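Local coordinates for EvdO2 (Micromonospora carbonacea, PDB 4XAB), which probably catalyses an oxidative cyclization in orthosomycin biosynthesis, as a metal-dependent oxygenase with a double-stranded beta-helix fold, at residues 170-182 / 239-251. Numbering follows the deposited sequence.
Sequences PVLPHHHIDNDDR and EVADPEPRPWMDW
Trp248, in the type I beta turn Arg246-Met249, lays its indole against His174 where the C-terminal tail of this double-stranded beta-helix oxygenase runs alongside residues 171-176. His174 CB sits over the five-membered ring, 3.7 Å from its centroid and 10° off the normal, a CH-pi contact; Arg246 CA backs the opposite face. With CG between its backbone N and carbonyl carbon (chi1 60°), Trp248 swings its benzo edge to Val171, whose CG1 lies 4.1 Å from CZ2. Val171 CG2 meets Arg246 NH2 at 3.6 Å. Arg246 NE and NH2 both grip Glu244 OE1 side-on, fixing the guanidinium's rotation; NH1 hydrogen-bonds to Met135 O and NH2 also salt-bridges Glu132. Arg182 NH1 makes a salt bridge of 2.7 Å to Asp250 OD2, in the guanidinium plane but from above the carboxylate, and its NE and NH2 hold Asn179 O and OD1. A leucine in place of Arg182 would probably leave the Asp250 carboxylate without its mate and the Asn179 amide freer to turn. His174 NE2 hydrogen-bonds to Gln130 N, between nickel ligands His129 and Asp131, and Trp248 NE1 to Ala133 O, tying the tail to the segment bearing two metal ligands; strand 186-187, antiparallel to 175-176, touches Trp248 through Leu186.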
loop_
_atom_site.group_PDB
_atom_site.type_symbol
_atom_site.label_atom_id
_atom_site.label_comp_id
_atom_site.label_asym_id
_atom_site.label_seq_id
_atom_site.Cartn_x
_atom_site.Cartn_y
_atom_site.Cartn_z
ATOM N N PRO A 170 -13.775 14.153 -3.782
ATOM C CA PRO A 170 -12.673 14.745 -4.545
ATOM C C PRO A 170 -11.328 14.158 -4.150
ATOM O O PRO A 170 -11.205 13.483 -3.114
ATOM C CB PRO A 170 -12.746 16.226 -4.168
ATOM C CG PRO A 170 -13.305 16.216 -2.777
ATOM C CD PRO A 170 -14.277 15.050 -2.727
ATOM N N VAL A 171 -10.320 14.411 -4.973
ATOM C CA VAL A 171 -8.955 14.325 -4.491
ATOM C C VAL A 171 -8.817 15.539 -3.590
ATOM O O VAL A 171 -8.878 16.679 -4.039
ATOM C CB VAL A 171 -7.920 14.315 -5.618
ATOM C CG1 VAL A 171 -6.506 14.333 -5.023
ATOM C CG2 VAL A 171 -8.121 13.080 -6.484
ATOM N N LEU A 172 -8.705 15.254 -2.301
ATOM C CA LEU A 172 -8.672 16.245 -1.234
ATOM C C LEU A 172 -7.433 17.116 -1.306
ATOM O O LEU A 172 -6.439 16.726 -1.904
ATOM C CB LEU A 172 -8.731 15.513 0.105
ATOM C CG LEU A 172 -10.037 14.755 0.302
ATOM C CD1 LEU A 172 -9.919 13.735 1.421
ATOM C CD2 LEU A 172 -11.165 15.754 0.571
ATOM N N PRO A 173 -7.496 18.317 -0.711
ATOM C CA PRO A 173 -6.277 19.126 -0.693
ATOM C C PRO A 173 -5.157 18.388 0.029
ATOM O O PRO A 173 -5.359 17.904 1.139
ATOM C CB PRO A 173 -6.699 20.384 0.070
ATOM C CG PRO A 173 -8.175 20.479 -0.137
ATOM C CD PRO A 173 -8.655 19.038 -0.157
ATOM N N HIS A 174 -3.994 18.296 -0.597
ATOM C CA HIS A 174 -2.845 17.689 0.061
ATOM C C HIS A 174 -1.711 18.698 0.143
ATOM O O HIS A 174 -1.667 19.677 -0.604
ATOM C CB HIS A 174 -2.355 16.436 -0.686
ATOM C CG HIS A 174 -3.227 15.226 -0.521
ATOM N ND1 HIS A 174 -4.539 15.179 -0.947
ATOM C CD2 HIS A 174 -2.953 13.997 -0.019
ATOM C CE1 HIS A 174 -5.037 13.976 -0.702
ATOM N NE2 HIS A 174 -4.096 13.244 -0.134
ATOM N N HIS A 175 -0.783 18.453 1.052
ATOM C CA HIS A 175 0.437 19.241 1.094
ATOM C C HIS A 175 1.575 18.323 1.465
ATOM O O HIS A 175 1.352 17.242 1.995
ATOM C CB HIS A 175 0.317 20.395 2.081
ATOM C CG HIS A 175 -0.121 19.984 3.449
ATOM N ND1 HIS A 175 0.769 19.735 4.472
ATOM C CD2 HIS A 175 -1.356 19.792 3.969
ATOM C CE1 HIS A 175 0.101 19.398 5.561
ATOM N NE2 HIS A 175 -1.190 19.431 5.284
ATOM N N HIS A 176 2.794 18.736 1.158
ATOM C CA HIS A 176 3.931 17.967 1.610
ATOM C C HIS A 176 4.023 18.063 3.123
ATOM O O HIS A 176 3.795 19.122 3.706
ATOM C CB HIS A 176 5.215 18.449 0.935
ATOM C CG HIS A 176 5.398 17.891 -0.442
ATOM N ND1 HIS A 176 5.212 18.641 -1.583
ATOM C CD2 HIS A 176 5.709 16.641 -0.858
ATOM C CE1 HIS A 176 5.429 17.883 -2.641
ATOM N NE2 HIS A 176 5.729 16.665 -2.230
ATOM N N ILE A 177 4.333 16.942 3.755
ATOM C CA ILE A 177 4.578 16.919 5.188
ATOM C C ILE A 177 5.672 17.941 5.522
ATOM O O ILE A 177 5.570 18.676 6.507
ATOM C CB ILE A 177 4.966 15.502 5.651
ATOM C CG1 ILE A 177 3.770 14.556 5.471
ATOM C CG2 ILE A 177 5.451 15.528 7.082
ATOM C CD1 ILE A 177 4.130 13.084 5.337
ATOM N N ASP A 178 6.687 18.004 4.663
ATOM C CA ASP A 178 7.721 19.038 4.702
ATOM C C ASP A 178 8.041 19.470 3.275
ATOM O O ASP A 178 8.548 18.675 2.484
ATOM C CB ASP A 178 8.984 18.522 5.393
ATOM C CG ASP A 178 10.039 19.604 5.606
ATOM O OD1 ASP A 178 9.992 20.674 4.950
ATOM O OD2 ASP A 178 10.936 19.379 6.444
ATOM N N ASN A 179 7.754 20.729 2.957
ATOM C CA ASN A 179 7.986 21.262 1.618
ATOM C C ASN A 179 9.458 21.182 1.190
ATOM O O ASN A 179 9.767 21.085 -0.004
ATOM C CB ASN A 179 7.495 22.713 1.544
ATOM C CG ASN A 179 7.386 23.225 0.119
ATOM O OD1 ASN A 179 7.002 22.491 -0.793
ATOM N ND2 ASN A 179 7.725 24.497 -0.079
ATOM N N ASP A 180 10.357 21.230 2.169
ATOM C CA ASP A 180 11.794 21.141 1.907
ATOM C C ASP A 180 12.337 19.721 2.094
ATOM O O ASP A 180 13.548 19.499 2.046
ATOM C CB ASP A 180 12.561 22.115 2.813
ATOM C CG ASP A 180 12.247 23.567 2.503
ATOM O OD1 ASP A 180 12.236 23.936 1.310
ATOM O OD2 ASP A 180 12.003 24.339 3.453
ATOM N N ASP A 181 11.438 18.767 2.313
ATOM C CA ASP A 181 11.810 17.360 2.462
ATOM C C ASP A 181 10.699 16.491 1.861
ATOM O O ASP A 181 10.036 15.712 2.550
ATOM C CB ASP A 181 12.057 17.036 3.938
ATOM C CG ASP A 181 12.783 15.714 4.145
ATOM O OD1 ASP A 181 13.271 15.119 3.162
ATOM O OD2 ASP A 181 12.877 15.272 5.311
ATOM N N ARG A 182 10.499 16.632 0.556
ATOM C CA ARG A 182 9.309 16.096 -0.092
ATOM C C ARG A 182 9.209 14.574 -0.108
ATOM O O ARG A 182 8.112 14.021 -0.201
ATOM C CB ARG A 182 9.228 16.642 -1.518
ATOM C CG ARG A 182 8.985 18.129 -1.519
ATOM C CD ARG A 182 8.870 18.704 -2.912
ATOM N NE ARG A 182 8.487 20.113 -2.852
ATOM C CZ ARG A 182 8.222 20.856 -3.920
ATOM N NH1 ARG A 182 8.302 20.322 -5.131
ATOM N NH2 ARG A 182 7.878 22.130 -3.780
ATOM N N GLU A 239 -6.377 10.907 -21.226
ATOM C CA GLU A 239 -6.227 12.358 -21.179
ATOM C C GLU A 239 -7.380 13.044 -20.447
ATOM O O GLU A 239 -8.543 12.845 -20.781
ATOM C CB GLU A 239 -6.110 12.919 -22.583
ATOM C CG GLU A 239 -5.892 14.417 -22.605
ATOM C CD GLU A 239 -5.842 14.965 -23.997
ATOM O OE1 GLU A 239 -6.178 14.216 -24.947
ATOM O OE2 GLU A 239 -5.471 16.147 -24.144
ATOM N N VAL A 240 -7.043 13.849 -19.444
ATOM C CA VAL A 240 -8.027 14.653 -18.723
ATOM C C VAL A 240 -8.195 16.023 -19.380
ATOM O O VAL A 240 -7.231 16.784 -19.513
ATOM C CB VAL A 240 -7.623 14.842 -17.232
ATOM C CG1 VAL A 240 -8.639 15.730 -16.514
ATOM C CG2 VAL A 240 -7.463 13.500 -16.531
ATOM N N ALA A 241 -9.420 16.347 -19.795
ATOM C CA ALA A 241 -9.673 17.593 -20.517
ATOM C C ALA A 241 -9.506 18.835 -19.644
ATOM O O ALA A 241 -9.018 19.866 -20.114
ATOM C CB ALA A 241 -11.070 17.571 -21.130
ATOM N N ASP A 242 -9.921 18.739 -18.381
ATOM C CA ASP A 242 -9.808 19.863 -17.459
ATOM C C ASP A 242 -9.110 19.411 -16.190
ATOM O O ASP A 242 -9.760 19.039 -15.211
ATOM C CB ASP A 242 -11.179 20.452 -17.126
ATOM C CG ASP A 242 -11.081 21.747 -16.329
ATOM O OD1 ASP A 242 -9.975 22.329 -16.263
ATOM O OD2 ASP A 242 -12.112 22.189 -15.775
ATOM N N PRO A 243 -7.773 19.424 -16.213
ATOM C CA PRO A 243 -6.974 18.888 -15.105
ATOM C C PRO A 243 -7.099 19.723 -13.826
ATOM O O PRO A 243 -7.099 20.956 -13.901
ATOM C CB PRO A 243 -5.536 18.948 -15.646
ATOM C CG PRO A 243 -5.676 19.037 -17.134
ATOM C CD PRO A 243 -6.946 19.785 -17.376
ATOM N N GLU A 244 -7.223 19.052 -12.683
ATOM C CA GLU A 244 -7.106 19.698 -11.371
ATOM C C GLU A 244 -5.732 20.327 -11.184
ATOM O O GLU A 244 -4.742 19.809 -11.688
ATOM C CB GLU A 244 -7.360 18.677 -10.259
ATOM C CG GLU A 244 -8.731 18.079 -10.306
ATOM C CD GLU A 244 -8.893 16.899 -9.355
ATOM O OE1 GLU A 244 -7.919 16.540 -8.652
ATOM O OE2 GLU A 244 -10.000 16.328 -9.320
ATOM N N PRO A 245 -5.660 21.444 -10.444
ATOM C CA PRO A 245 -4.371 22.116 -10.227
ATOM C C PRO A 245 -3.331 21.298 -9.439
ATOM O O PRO A 245 -2.161 21.318 -9.828
ATOM C CB PRO A 245 -4.761 23.387 -9.449
ATOM C CG PRO A 245 -6.154 23.153 -8.955
ATOM C CD PRO A 245 -6.794 22.251 -9.964
ATOM N N ARG A 246 -3.751 20.605 -8.382
ATOM C CA ARG A 246 -2.844 19.875 -7.472
ATOM C C ARG A 246 -1.503 20.600 -7.256
ATOM O O ARG A 246 -0.446 20.131 -7.679
ATOM C CB ARG A 246 -2.615 18.447 -7.986
ATOM C CG ARG A 246 -3.922 17.652 -8.084
ATOM C CD ARG A 246 -3.741 16.143 -8.246
ATOM N NE ARG A 246 -5.034 15.559 -8.598
ATOM C CZ ARG A 246 -5.195 14.432 -9.276
ATOM N NH1 ARG A 246 -4.138 13.740 -9.674
ATOM N NH2 ARG A 246 -6.419 14.003 -9.553
ATOM N N PRO A 247 -1.552 21.759 -6.584
ATOM C CA PRO A 247 -0.366 22.614 -6.442
ATOM C C PRO A 247 0.716 21.992 -5.554
ATOM O O PRO A 247 1.840 22.496 -5.498
ATOM C CB PRO A 247 -0.931 23.893 -5.817
ATOM C CG PRO A 247 -2.155 23.455 -5.095
ATOM C CD PRO A 247 -2.726 22.304 -5.877
ATOM N N TRP A 248 0.383 20.891 -4.890
ATOM C CA TRP A 248 1.327 20.198 -4.020
ATOM C C TRP A 248 2.218 19.232 -4.786
ATOM O O TRP A 248 3.095 18.591 -4.210
ATOM C CB TRP A 248 0.575 19.421 -2.942
ATOM C CG TRP A 248 -0.356 18.378 -3.526
ATOM C CD1 TRP A 248 -0.025 17.121 -3.949
ATOM C CD2 TRP A 248 -1.761 18.519 -3.751
ATOM N NE1 TRP A 248 -1.147 16.468 -4.423
ATOM C CE2 TRP A 248 -2.223 17.308 -4.309
ATOM C CE3 TRP A 248 -2.679 19.552 -3.528
ATOM C CZ2 TRP A 248 -3.554 17.102 -4.636
ATOM C CZ3 TRP A 248 -4.003 19.341 -3.862
ATOM C CH2 TRP A 248 -4.425 18.126 -4.409
ATOM N N MET A 249 1.968 19.096 -6.081
ATOM C CA MET A 249 2.682 18.110 -6.875
ATOM C C MET A 249 4.169 18.407 -6.920
ATOM O O MET A 249 4.570 19.548 -7.135
ATOM C CB MET A 249 2.131 18.053 -8.300
ATOM C CG MET A 249 2.706 16.910 -9.124
ATOM S SD MET A 249 1.462 15.667 -9.548
ATOM C CE MET A 249 0.747 15.367 -7.937
ATOM N N ASP A 250 4.978 17.374 -6.712
ATOM C CA ASP A 250 6.420 17.486 -6.857
ATOM C C ASP A 250 6.824 17.165 -8.290
ATOM O O ASP A 250 6.916 15.999 -8.669
ATOM C CB ASP A 250 7.139 16.550 -5.881
ATOM C CG ASP A 250 8.636 16.795 -5.833
ATOM O OD1 ASP A 250 9.378 15.861 -5.461
ATOM O OD2 ASP A 250 9.071 17.919 -6.170
ATOM N N TRP A 251 7.040 18.202 -9.093
ATOM C CA TRP A 251 7.507 18.016 -10.462
ATOM C C TRP A 251 9.035 18.007 -10.495
ATOM O O TRP A 251 9.656 17.022 -10.895
ATOM C CB TRP A 251 6.964 19.117 -11.384
ATOM C CG TRP A 251 5.468 19.276 -11.341
ATOM C CD1 TRP A 251 4.765 20.208 -10.634
ATOM C CD2 TRP A 251 4.496 18.491 -12.043
ATOM N NE1 TRP A 251 3.418 20.055 -10.854
ATOM C CE2 TRP A 251 3.227 19.007 -11.717
ATOM C CE3 TRP A 251 4.575 17.400 -12.915
ATOM C CZ2 TRP A 251 2.049 18.462 -12.219
ATOM C CZ3 TRP A 251 3.414 16.875 -13.422
ATOM C CH2 TRP A 251 2.162 17.398 -13.068
HETATM O O HOH W 1 -10.808 16.288 -7.031
#